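Iron-containing alcohol dehydrogenase (Ralstonia eutropha, PDB 3JZD) probably reduces maleylacetate to 3-oxoadipate with NADH or NADPH, as a homodimeric member of the iron-containing alcohol dehydrogenase family. Local coordinates at the interface of chains A and B. Sequence-based numbering; all coordinates share one arbitrary frame. Chains: chain A/B, Iron-containing alcohol dehydrogenase.

The interface of chains A and B. Residues chain A 195, 198, 225, 228-229; chain B 8, 10, 190-191, 194.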
# COMPACT_ATOMS: atom_id res chain seq x y z
N MSE A 195 -0.13 0.84 7.67
CA MSE A 195 -1.46 0.34 7.41
C MSE A 195 -1.99 -0.39 8.65
O MSE A 195 -3.20 -0.33 8.93
CB MSE A 195 -1.46 -0.56 6.17
CG MSE A 195 -0.93 0.13 4.91
SE MSE A 195 -1.03 -1.12 3.43
CE MSE A 195 -2.92 -1.16 3.25
N GLU A 198 -3.36 2.29 11.12
CA GLU A 198 -4.60 2.84 10.55
C GLU A 198 -5.77 1.83 10.62
O GLU A 198 -6.95 2.17 10.89
CB GLU A 198 -4.33 3.24 9.09
CG GLU A 198 -5.52 3.65 8.31
CD GLU A 198 -6.01 5.05 8.67
OE1 GLU A 198 -5.60 5.58 9.73
OE2 GLU A 198 -6.77 5.60 7.84
N TYR A 225 -13.05 -1.26 5.77
CA TYR A 225 -11.77 -0.63 5.41
C TYR A 225 -10.64 -1.08 6.36
O TYR A 225 -9.55 -1.44 5.93
CB TYR A 225 -11.96 0.88 5.50
CG TYR A 225 -10.69 1.68 5.43
CD1 TYR A 225 -9.90 1.69 4.28
CD2 TYR A 225 -10.33 2.50 6.47
CE1 TYR A 225 -8.74 2.44 4.23
CE2 TYR A 225 -9.19 3.26 6.42
CZ TYR A 225 -8.41 3.21 5.30
OH TYR A 225 -7.31 4.01 5.30
N TRP A 228 -9.68 -4.58 5.66
CA TRP A 228 -8.85 -4.68 4.48
C TRP A 228 -7.38 -4.40 4.78
O TRP A 228 -6.49 -5.16 4.36
CB TRP A 228 -9.43 -3.76 3.36
CG TRP A 228 -8.57 -3.53 2.22
CD1 TRP A 228 -7.73 -4.42 1.63
CD2 TRP A 228 -8.45 -2.31 1.47
NE1 TRP A 228 -7.08 -3.83 0.57
CE2 TRP A 228 -7.50 -2.54 0.46
CE3 TRP A 228 -9.04 -1.04 1.59
CZ2 TRP A 228 -7.16 -1.56 -0.50
CZ3 TRP A 228 -8.70 -0.05 0.65
CH2 TRP A 228 -7.77 -0.32 -0.39
N LEU A 229 -7.13 -3.31 5.51
CA LEU A 229 -5.79 -2.93 5.93
C LEU A 229 -5.17 -4.01 6.81
O LEU A 229 -4.02 -4.42 6.58
CB LEU A 229 -5.80 -1.57 6.64
CG LEU A 229 -6.13 -0.32 5.78
CD1 LEU A 229 -5.89 0.93 6.53
CD2 LEU A 229 -5.33 -0.35 4.58
N PHE B 8 -14.57 3.99 -4.06
CA PHE B 8 -13.38 4.06 -4.85
C PHE B 8 -13.01 2.68 -5.34
O PHE B 8 -13.57 1.67 -4.87
CB PHE B 8 -12.18 4.62 -4.04
CG PHE B 8 -11.89 3.83 -2.78
CD1 PHE B 8 -11.01 2.79 -2.79
CD2 PHE B 8 -12.54 4.13 -1.58
CE1 PHE B 8 -10.78 2.03 -1.64
CE2 PHE B 8 -12.28 3.43 -0.43
CZ PHE B 8 -11.42 2.36 -0.47
N TYR B 10 -9.37 0.74 -5.77
CA TYR B 10 -7.96 0.72 -5.49
C TYR B 10 -7.35 -0.40 -6.28
O TYR B 10 -7.74 -1.53 -6.12
CB TYR B 10 -7.70 0.51 -4.00
CG TYR B 10 -6.25 0.31 -3.66
CD1 TYR B 10 -5.40 1.39 -3.44
CD2 TYR B 10 -5.70 -0.96 -3.57
CE1 TYR B 10 -4.07 1.19 -3.16
CE2 TYR B 10 -4.40 -1.16 -3.27
CZ TYR B 10 -3.60 -0.10 -3.05
OH TYR B 10 -2.30 -0.34 -2.78
N PRO B 190 -8.42 6.20 0.43
CA PRO B 190 -7.86 6.28 1.76
C PRO B 190 -6.42 5.78 1.92
O PRO B 190 -5.68 6.33 2.74
CB PRO B 190 -8.80 5.41 2.60
CG PRO B 190 -10.08 5.29 1.83
CD PRO B 190 -9.79 5.62 0.42
N VAL B 191 -6.05 4.74 1.19
CA VAL B 191 -4.71 4.16 1.24
C VAL B 191 -3.71 5.10 0.59
O VAL B 191 -2.66 5.39 1.16
CB VAL B 191 -4.67 2.74 0.58
CG1 VAL B 191 -3.18 2.18 0.52
CG2 VAL B 191 -5.56 1.79 1.35
N LEU B 194 -3.30 7.97 2.90
CA LEU B 194 -2.53 7.61 4.07
C LEU B 194 -1.05 7.70 3.70
O LEU B 194 -0.27 8.27 4.43
CB LEU B 194 -2.93 6.21 4.52
CG LEU B 194 -2.21 5.57 5.70
CD1 LEU B 194 -2.70 6.27 6.94
CD2 LEU B 194 -2.47 4.02 5.79
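B:Val191 and A:Trp228 form the centre of this apolar patch of the homodimer interface. The methyl CG2 of B:Val191 meets the far rim of the indole, 3.5 Å from A:Trp228 CH2. The same methyl touches A:Leu229 CD2 at 3.9 Å, one branch packing against two neighbouring side chains of the partner helix. A:Trp228 has CG anti to the backbone N (chi1 168°), which points the six-membered ring across the dimer boundary. That ring presents its edge to the face of B:Tyr10, the planes inclined at 66°. CZ2 of the indole lies 3.5 Å from B:Tyr10 CD2, and B:Tyr10 CB adds a contact to CH2. Two residues earlier in strand 8-12, B:Phe8 brings CE1 to 3.7 Å from A:Trp228 CZ3; within chain B, B:Pro190 CD lies over the rim of one face of this phenyl ring. B:Tyr10, B:Phe8 and B:Val191 thus all pack on the outer rim of the indole.

B:Leu194 runs antiparallel alongside A:Glu198, CD2 lying 3.9 Å from A:Glu198 CB and CD1 further out against the carboxylate carbon CD. The CA of A:Met195, modelled as selenomethionine, lies beside B:Leu194 CD2. The bent glutamate chain (chi2 75°) turns its OE2, through the anti lone pair, to the hydroxyl OH of A:Tyr225 at 3.0 Å, in the ring plane at its edge. This bond within chain A helps fix the phenol. B:Pro190 CB approaches over the CE1/OH rim, 3.4 Å from A:Tyr225 CE1, while A:Leu229 CG lies over the opposite face, offset toward the rim.

Two-fold symmetry repeats the patch with the chains exchanged. Helices 190-212 and 217-236, in the helical C-terminal part of chain A, pack against the first turns of the partner's helix 190-212 and its N-terminal strand 8-12.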